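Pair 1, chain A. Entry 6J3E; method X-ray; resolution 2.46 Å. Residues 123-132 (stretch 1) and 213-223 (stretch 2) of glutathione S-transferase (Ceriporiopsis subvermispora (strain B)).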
# COMPACT_ATOMS: atom_id res chain seq x y z
N ILE A 123 5.32 -7.84 -0.62
CA ILE A 123 5.41 -9.27 -0.90
C ILE A 123 6.20 -9.54 -2.17
O ILE A 123 7.22 -10.24 -2.14
CB ILE A 123 4.00 -9.90 -1.00
CG1 ILE A 123 3.22 -9.71 0.31
CG2 ILE A 123 4.07 -11.35 -1.38
CD1 ILE A 123 4.07 -9.89 1.55
N VAL A 124 5.76 -8.99 -3.30
CA VAL A 124 6.14 -9.52 -4.61
C VAL A 124 7.64 -9.47 -4.80
O VAL A 124 8.24 -10.43 -5.29
CB VAL A 124 5.40 -8.76 -5.72
CG1 VAL A 124 6.03 -9.05 -7.08
CG2 VAL A 124 3.94 -9.15 -5.73
N ARG A 125 8.27 -8.35 -4.43
CA ARG A 125 9.72 -8.26 -4.60
C ARG A 125 10.48 -9.11 -3.59
O ARG A 125 11.61 -9.51 -3.87
CB ARG A 125 10.17 -6.82 -4.52
CG ARG A 125 9.20 -5.87 -5.15
CD ARG A 125 9.29 -4.52 -4.48
NE ARG A 125 10.61 -3.92 -4.69
CZ ARG A 125 11.04 -2.86 -4.01
NH1 ARG A 125 12.26 -2.37 -4.24
NH2 ARG A 125 10.27 -2.31 -3.08
N ALA A 126 9.88 -9.39 -2.43
CA ALA A 126 10.52 -10.30 -1.47
C ALA A 126 10.50 -11.73 -1.98
O ALA A 126 11.47 -12.47 -1.78
CB ALA A 126 9.82 -10.21 -0.11
N LEU A 127 9.43 -12.14 -2.67
CA LEU A 127 9.37 -13.50 -3.18
C LEU A 127 10.38 -13.73 -4.29
O LEU A 127 10.98 -14.82 -4.36
CB LEU A 127 7.98 -13.82 -3.70
CG LEU A 127 6.90 -13.79 -2.63
CD1 LEU A 127 5.55 -14.14 -3.26
CD2 LEU A 127 7.22 -14.80 -1.60
N ALA A 128 10.63 -12.72 -5.13
CA ALA A 128 11.30 -12.92 -6.42
C ALA A 128 12.61 -13.71 -6.32
O ALA A 128 12.77 -14.66 -7.11
CB ALA A 128 11.52 -11.55 -7.08
N PRO A 129 13.55 -13.41 -5.41
CA PRO A 129 14.83 -14.14 -5.46
C PRO A 129 14.70 -15.63 -5.21
O PRO A 129 15.53 -16.40 -5.72
CB PRO A 129 15.67 -13.45 -4.37
CG PRO A 129 14.77 -12.67 -3.59
CD PRO A 129 13.59 -12.32 -4.43
N ILE A 130 13.67 -16.07 -4.50
CA ILE A 130 13.45 -17.50 -4.29
C ILE A 130 12.51 -18.07 -5.33
O ILE A 130 12.73 -19.19 -5.82
CB ILE A 130 12.92 -17.74 -2.86
CG1 ILE A 130 14.07 -17.62 -1.85
CG2 ILE A 130 12.19 -19.09 -2.78
CD1 ILE A 130 13.62 -17.37 -0.44
N MET A 131 11.48 -17.32 -5.70
CA MET A 131 10.40 -17.90 -6.47
C MET A 131 10.64 -17.88 -7.98
O MET A 131 10.24 -18.82 -8.67
CB MET A 131 9.09 -17.19 -6.13
CG MET A 131 8.54 -17.51 -4.73
SD MET A 131 8.39 -19.29 -4.44
CE MET A 131 7.35 -19.79 -5.84
N LEU A 132 11.28 -16.85 -8.52
CA LEU A 132 11.52 -16.83 -9.96
C LEU A 132 12.43 -17.97 -10.40
O LEU A 132 12.11 -18.62 -11.41
CB LEU A 132 12.07 -15.47 -10.39
CG LEU A 132 11.18 -14.25 -10.15
CD1 LEU A 132 11.62 -13.06 -10.99
CD2 LEU A 132 9.73 -14.57 -10.40
N GLY A 213 -3.72 -15.94 -4.51
CA GLY A 213 -3.04 -16.07 -5.79
C GLY A 213 -1.55 -16.27 -5.62
O GLY A 213 -0.97 -17.23 -6.15
N TRP A 214 -0.91 -15.39 -4.85
CA TRP A 214 0.53 -15.49 -4.73
C TRP A 214 0.93 -16.63 -3.81
O TRP A 214 1.96 -17.26 -4.03
CB TRP A 214 1.11 -14.14 -4.27
CG TRP A 214 1.01 -13.10 -5.34
CD1 TRP A 214 -0.09 -12.34 -5.65
CD2 TRP A 214 2.04 -12.70 -6.26
NE1 TRP A 214 0.19 -11.50 -6.71
CE2 TRP A 214 1.49 -11.70 -7.10
CE3 TRP A 214 3.36 -13.09 -6.46
CZ2 TRP A 214 2.22 -11.09 -8.13
CZ3 TRP A 214 4.09 -12.48 -7.47
CH2 TRP A 214 3.52 -11.49 -8.30
N VAL A 215 0.11 -16.93 -2.80
CA VAL A 215 0.47 -17.99 -1.87
C VAL A 215 0.36 -19.35 -2.55
O VAL A 215 1.22 -20.22 -2.36
CB VAL A 215 -0.39 -17.92 -0.59
CG1 VAL A 215 -0.16 -19.15 0.28
CG2 VAL A 215 -0.03 -16.69 0.18
N ILE A 216 -0.68 -19.55 -3.37
CA ILE A 216 -0.81 -20.84 -4.05
C ILE A 216 0.34 -21.05 -5.03
O ILE A 216 0.77 -22.19 -5.27
CB ILE A 216 -2.19 -20.97 -4.74
CG1 ILE A 216 -2.56 -22.43 -4.91
CG2 ILE A 216 -2.23 -20.30 -6.12
CD1 ILE A 216 -2.56 -23.19 -3.62
N TRP A 217 0.88 -19.96 -5.58
CA TRP A 217 2.09 -20.03 -6.39
C TRP A 217 3.24 -20.59 -5.58
O TRP A 217 3.98 -21.47 -6.04
CB TRP A 217 2.43 -18.63 -6.92
CG TRP A 217 3.72 -18.47 -7.68
CD1 TRP A 217 4.24 -19.32 -8.63
CD2 TRP A 217 4.65 -17.39 -7.56
NE1 TRP A 217 5.42 -18.82 -9.11
CE2 TRP A 217 5.70 -17.64 -8.47
CE3 TRP A 217 4.70 -16.22 -6.79
CZ2 TRP A 217 6.78 -16.77 -8.63
CZ3 TRP A 217 5.77 -15.37 -6.93
CH2 TRP A 217 6.79 -15.64 -7.85
N VAL A 218 3.43 -20.07 -4.36
CA VAL A 218 4.50 -20.55 -3.50
C VAL A 218 4.28 -22.01 -3.16
O VAL A 218 5.22 -22.81 -3.15
CB VAL A 218 4.59 -19.68 -2.24
CG1 VAL A 218 5.56 -20.29 -1.24
CG2 VAL A 218 4.99 -18.27 -2.60
N LYS A 219 3.02 -22.38 -2.89
CA LYS A 219 2.74 -23.74 -2.46
C LYS A 219 2.95 -24.72 -3.60
O LYS A 219 3.57 -25.77 -3.41
CB LYS A 219 1.31 -23.85 -1.93
CG LYS A 219 0.93 -25.27 -1.50
CD LYS A 219 -0.52 -25.35 -1.00
CE LYS A 219 -0.85 -26.72 -0.40
NZ LYS A 219 -2.20 -26.76 0.20
N ARG A 220 2.46 -24.39 -4.79
CA ARG A 220 2.53 -25.36 -5.87
C ARG A 220 3.93 -25.43 -6.46
O ARG A 220 4.42 -26.53 -6.74
CB ARG A 220 1.48 -25.03 -6.93
CG ARG A 220 0.11 -25.47 -6.48
CD ARG A 220 -0.99 -24.61 -7.05
NE ARG A 220 -1.53 -25.17 -8.27
CZ ARG A 220 -2.75 -25.69 -8.39
NH1 ARG A 220 -3.58 -25.72 -7.35
NH2 ARG A 220 -3.12 -26.17 -9.56
N VAL A 221 4.62 -24.29 -6.57
CA VAL A 221 5.93 -24.28 -7.23
C VAL A 221 7.01 -24.81 -6.30
O VAL A 221 7.81 -25.67 -6.70
CB VAL A 221 6.26 -22.88 -7.75
CG1 VAL A 221 7.75 -22.76 -8.08
CG2 VAL A 221 5.42 -22.58 -8.99
N LEU A 222 7.08 -24.32 -5.07
CA LEU A 222 8.03 -24.90 -4.13
C LEU A 222 7.64 -26.33 -3.74
O LEU A 222 8.52 -27.14 -3.42
CB LEU A 222 8.16 -24.03 -2.88
CG LEU A 222 8.98 -22.76 -3.09
CD1 LEU A 222 9.32 -22.11 -1.76
CD2 LEU A 222 10.23 -23.08 -3.86
N GLY A 223 6.35 -26.65 -3.78
CA GLY A 223 5.90 -28.00 -3.52
C GLY A 223 5.22 -28.15 -2.18
O GLY A 223 5.74 -27.75 -1.13

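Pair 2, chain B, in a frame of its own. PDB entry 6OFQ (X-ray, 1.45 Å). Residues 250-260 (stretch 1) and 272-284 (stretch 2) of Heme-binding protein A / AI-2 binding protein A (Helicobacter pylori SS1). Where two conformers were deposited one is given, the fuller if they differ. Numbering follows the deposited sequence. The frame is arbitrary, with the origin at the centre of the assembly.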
# COMPACT_ATOMS: atom_id res chain seq x y z
N ASN B 250 8.39 -18.80 -3.57
CA ASN B 250 8.05 -19.33 -4.88
C ASN B 250 6.55 -19.54 -5.00
O ASN B 250 5.93 -20.26 -4.20
CB ASN B 250 8.81 -20.65 -5.17
CG ASN B 250 8.50 -21.16 -6.55
OD1 ASN B 250 7.43 -21.63 -6.87
ND2 ASN B 250 9.48 -21.04 -7.45
N SER B 251 5.93 -18.88 -5.98
CA SER B 251 4.47 -18.89 -6.05
C SER B 251 3.88 -20.23 -6.43
O SER B 251 2.73 -20.53 -6.09
CB SER B 251 4.04 -17.81 -7.04
OG SER B 251 4.33 -16.52 -6.50
N SER B 252 4.66 -21.03 -7.16
CA SER B 252 4.24 -22.41 -7.45
C SER B 252 4.31 -23.27 -6.19
O SER B 252 3.40 -24.04 -5.88
CB SER B 252 5.08 -23.08 -8.57
OG SER B 252 4.80 -22.46 -9.79
N THR B 253 5.36 -23.14 -5.39
CA THR B 253 5.50 -23.83 -4.11
C THR B 253 4.36 -23.44 -3.16
O THR B 253 3.77 -24.25 -2.43
CB THR B 253 6.83 -23.50 -3.48
OG1 THR B 253 7.88 -23.85 -4.40
CG2 THR B 253 7.08 -24.23 -2.16
N ARG B 254 3.98 -22.15 -3.22
CA ARG B 254 2.89 -21.65 -2.38
C ARG B 254 1.56 -22.29 -2.77
O ARG B 254 0.81 -22.74 -1.91
CB ARG B 254 2.88 -20.10 -2.47
CG ARG B 254 2.14 -19.36 -1.35
CD ARG B 254 2.04 -17.84 -1.58
NE ARG B 254 3.33 -17.32 -2.01
CZ ARG B 254 3.60 -16.66 -3.12
NH1 ARG B 254 2.67 -16.16 -3.91
NH2 ARG B 254 4.86 -16.63 -3.45
N ALA B 255 1.24 -22.35 -4.07
CA ALA B 255 0.07 -23.06 -4.51
C ALA B 255 0.08 -24.54 -4.21
O ALA B 255 -0.95 -25.10 -3.84
CB ALA B 255 -0.16 -22.78 -5.98
N LEU B 256 1.25 -25.16 -4.31
CA LEU B 256 1.32 -26.56 -3.90
C LEU B 256 1.01 -26.76 -2.43
O LEU B 256 0.28 -27.68 -2.02
CB LEU B 256 2.68 -27.17 -4.23
CG LEU B 256 2.86 -28.64 -3.84
CD1 LEU B 256 1.82 -29.55 -4.49
CD2 LEU B 256 4.32 -28.96 -4.21
N ALA B 257 1.46 -25.80 -1.60
CA ALA B 257 1.14 -25.83 -0.21
C ALA B 257 -0.38 -25.66 0.06
O ALA B 257 -0.93 -26.21 1.03
CB ALA B 257 1.95 -24.81 0.57
N LEU B 258 -1.09 -24.91 -0.79
CA LEU B 258 -2.53 -24.86 -0.70
C LEU B 258 -3.12 -26.18 -1.08
O LEU B 258 -4.04 -26.65 -0.40
CB LEU B 258 -3.08 -23.74 -1.56
CG LEU B 258 -4.58 -23.55 -1.42
CD1 LEU B 258 -5.00 -22.97 -0.06
CD2 LEU B 258 -5.07 -22.58 -2.49
N ARG B 259 -2.62 -26.77 -2.15
CA ARG B 259 -3.15 -28.04 -2.65
C ARG B 259 -2.98 -29.16 -1.62
O ARG B 259 -3.78 -30.09 -1.61
CB ARG B 259 -2.44 -28.34 -3.98
CG ARG B 259 -3.02 -27.53 -5.09
CD ARG B 259 -2.13 -27.65 -6.33
NE ARG B 259 -1.83 -29.04 -6.73
CZ ARG B 259 -0.76 -29.35 -7.45
NH1 ARG B 259 0.13 -28.40 -7.73
NH2 ARG B 259 -0.58 -30.61 -7.87
N THR B 260 -1.92 -29.15 -0.83
CA THR B 260 -1.71 -30.16 0.21
C THR B 260 -2.38 -29.79 1.53
O THR B 260 -2.34 -30.55 2.50
CB THR B 260 -0.22 -30.41 0.46
OG1 THR B 260 0.39 -29.25 1.04
CG2 THR B 260 0.54 -30.83 -0.77
N ASN B 272 -1.05 -18.35 -14.39
CA ASN B 272 -1.29 -19.55 -15.19
C ASN B 272 -1.57 -20.80 -14.39
O ASN B 272 -1.78 -21.85 -15.01
CB ASN B 272 -0.16 -19.76 -16.17
CG ASN B 272 1.12 -20.17 -15.53
OD1 ASN B 272 1.25 -20.25 -14.32
ND2 ASN B 272 2.13 -20.34 -16.38
N GLU B 273 -1.69 -20.74 -13.06
CA GLU B 273 -2.11 -21.88 -12.26
C GLU B 273 -3.52 -21.75 -11.74
O GLU B 273 -4.02 -22.69 -11.13
CB GLU B 273 -1.17 -22.11 -11.07
CG GLU B 273 0.24 -22.44 -11.54
CD GLU B 273 1.27 -22.56 -10.44
OE1 GLU B 273 0.88 -22.51 -9.26
OE2 GLU B 273 2.47 -22.64 -10.74
N VAL B 274 -4.16 -20.60 -11.95
CA VAL B 274 -5.46 -20.39 -11.38
C VAL B 274 -6.50 -21.34 -11.92
O VAL B 274 -7.32 -21.85 -11.15
CB VAL B 274 -5.87 -18.91 -11.65
CG1 VAL B 274 -7.34 -18.72 -11.31
CG2 VAL B 274 -5.02 -18.07 -10.75
N GLU B 275 -6.48 -21.57 -13.24
CA GLU B 275 -7.46 -22.50 -13.81
C GLU B 275 -7.34 -23.89 -13.22
O GLU B 275 -8.36 -24.45 -12.83
CB GLU B 275 -7.42 -22.50 -15.35
CG GLU B 275 -8.23 -23.62 -16.01
CD GLU B 275 -7.96 -23.74 -17.51
OE1 GLU B 275 -8.62 -23.02 -18.29
OE2 GLU B 275 -7.10 -24.57 -17.87
N GLN B 276 -6.13 -24.41 -13.02
CA GLN B 276 -5.92 -25.70 -12.35
C GLN B 276 -6.46 -25.66 -10.94
O GLN B 276 -7.18 -26.56 -10.53
CB GLN B 276 -4.46 -26.20 -12.36
CG GLN B 276 -3.96 -27.02 -11.15
CD GLN B 276 -2.44 -27.28 -11.02
OE1 GLN B 276 -1.64 -26.38 -10.72
NE2 GLN B 276 -2.05 -28.54 -11.16
N LEU B 277 -6.14 -24.63 -10.15
CA LEU B 277 -6.56 -24.61 -8.75
C LEU B 277 -8.04 -24.60 -8.56
O LEU B 277 -8.59 -25.25 -7.65
CB LEU B 277 -6.04 -23.31 -8.06
CG LEU B 277 -4.56 -23.36 -7.74
CD1 LEU B 277 -4.09 -22.01 -7.22
CD2 LEU B 277 -4.10 -24.36 -6.69
N GLU B 278 -8.73 -23.81 -9.35
CA GLU B 278 -10.15 -23.82 -9.06
C GLU B 278 -10.86 -25.09 -9.47
O GLU B 278 -12.03 -25.26 -9.09
CB GLU B 278 -10.86 -22.57 -9.52
CG GLU B 278 -10.70 -22.23 -10.98
CD GLU B 278 -11.15 -20.80 -11.22
OE1 GLU B 278 -11.80 -20.15 -10.37
OE2 GLU B 278 -10.88 -20.42 -12.38
N LYS B 279 -10.20 -25.94 -10.24
CA LYS B 279 -10.80 -27.22 -10.56
C LYS B 279 -10.73 -28.20 -9.42
O LYS B 279 -11.39 -29.23 -9.44
CB LYS B 279 -10.12 -27.83 -11.78
CG LYS B 279 -10.55 -27.04 -13.01
CD LYS B 279 -10.02 -27.59 -14.33
CE LYS B 279 -10.66 -26.88 -15.53
NZ LYS B 279 -9.79 -26.95 -16.74
N LEU B 280 -9.94 -27.91 -8.39
CA LEU B 280 -9.60 -28.94 -7.44
C LEU B 280 -10.63 -29.03 -6.34
O LEU B 280 -11.35 -28.05 -6.10
CB LEU B 280 -8.24 -28.65 -6.84
CG LEU B 280 -7.12 -29.19 -7.71
CD1 LEU B 280 -5.80 -28.50 -7.42
CD2 LEU B 280 -6.96 -30.70 -7.50
N PRO B 281 -10.65 -30.20 -5.67
CA PRO B 281 -11.53 -30.37 -4.52
C PRO B 281 -11.12 -29.35 -3.45
O PRO B 281 -9.93 -29.23 -3.09
CB PRO B 281 -11.22 -31.80 -4.02
CG PRO B 281 -10.19 -32.40 -4.91
CD PRO B 281 -9.59 -31.24 -5.67
N ASN B 282 -12.14 -28.66 -2.98
CA ASN B 282 -12.00 -27.88 -1.77
C ASN B 282 -11.18 -26.60 -1.94
O ASN B 282 -10.76 -26.03 -0.92
CB ASN B 282 -11.27 -28.67 -0.68
CG ASN B 282 -11.93 -29.98 -0.37
OD1 ASN B 282 -13.16 -30.07 -0.27
ND2 ASN B 282 -11.11 -30.99 -0.15
N ILE B 283 -10.98 -26.12 -3.17
CA ILE B 283 -10.28 -24.85 -3.36
C ILE B 283 -11.23 -23.92 -4.06
O ILE B 283 -11.96 -24.34 -4.96
CB ILE B 283 -8.97 -25.01 -4.12
CG1 ILE B 283 -8.00 -25.73 -3.17
CG2 ILE B 283 -8.44 -23.68 -4.69
CD1 ILE B 283 -6.69 -26.17 -3.77
N VAL B 284 -11.23 -22.67 -3.63
CA VAL B 284 -12.05 -21.56 -4.19
C VAL B 284 -10.98 -20.54 -4.60
O VAL B 284 -10.02 -20.30 -3.84
CB VAL B 284 -13.03 -21.01 -3.12
CG1 VAL B 284 -13.66 -19.64 -3.40
CG2 VAL B 284 -14.13 -22.06 -2.89
O HOH W 1 0.70 -20.08 -7.83
O HOH W 2 2.02 -25.29 -7.98

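Both pairs set two helices side by side and running the same way. In pair 1 the axes of helices 123-132 and 213-222 approach to 11.1 Å, with 16° between their N-to-C directions; in pair 2 the helix through Ser252(B) and the one through Leu277(B) approach to 11.5 Å at 8°. Superposing N, CA and C of 14 central residues gives an RMSD of 0.8 Å. An interaxial distance above 11 Å leaves a gap that side chains must fill, and the two pairs fill it with different chemistry.

The first matched level joins Val124(A) with Ser252(B), whose CA atoms fall 0.4 Å apart, and Trp214(A) with Glu273(B), 1.1 Å apart. In pair 1 the contact is apolar: Val124(A) CG2 lies 3.5 Å from the centroid of the six-membered ring of Trp214(A), 14° off the ring normal, a CH-pi contact over the face. In pair 2 the same level is polar. Ser252(B) OG donates a hydrogen bond to Glu273(B) OE2 at 2.5 Å. Water 1 adds to it by donating to Ser251(B) O at 2.7 Å and to Glu273(B) OE1 at 2.8 Å, so the carboxylate is tied to the opposing helix both directly and through solvent.

One turn on, Leu127(A) matches Ala255(B) (CA atoms 0.5 Å apart), and both point their CA-to-CB bonds toward the partner stretch. The leucine reaches several neighbours: Leu127(A) CD1 is 3.9 Å from Trp217(A) CZ3 and 4.0 Å from Trp214(A) CE3, and Leu127(A) CD1 and CD2 both lie 4.2 Å from Val218(A) CG2. The alanine has only its CB to offer. Here the longer side chains come from the other stretch: Ala255(B) CB lies 3.5 Å from Glu273(B) OE1 and 4.2 Å from CD1 of Leu277(B), the counterpart of Val218(A).

The third level pairs Met131(A) with Arg259(B), and here the side-chain centres diverge by 3.8 Å although the CA atoms are 1.3 Å apart. Met131(A), m at all three chi angles, is a knob among Trp217(A), Val218(A), Val221(A) and Leu222(A). Its CE sits 3.9 Å from the centroid of the five-membered ring of Trp217(A), 13° off the normal, and 3.7 Å from Val221(A) CG1. Arg259(B) instead divides its length between two kinds of neighbour. Its aliphatic CG packs 3.7 Å from Leu277(B) CD2 and 3.8 Å from CD1 of Leu280(B), the match of Val221(A), while Gln276(B) NE2, at the Trp217(A) position, lies over one face of the guanidinium, 4.0 Å from Arg259(B) CZ.

Past the matched positions the second stretches part. Pair 1 remains helical through Leu222(A), whose CD1 is 4.3 Å from Ile130(A) CG2. Pair 2 makes a type II turn from Leu280(B) to Ile283(B), which brings Ile283(B) CD1 to 4.1 Å from CG of Leu258(B), the match of Ile130(A). The buried surface is 487 Å² in pair 1 and 394 Å² in pair 2.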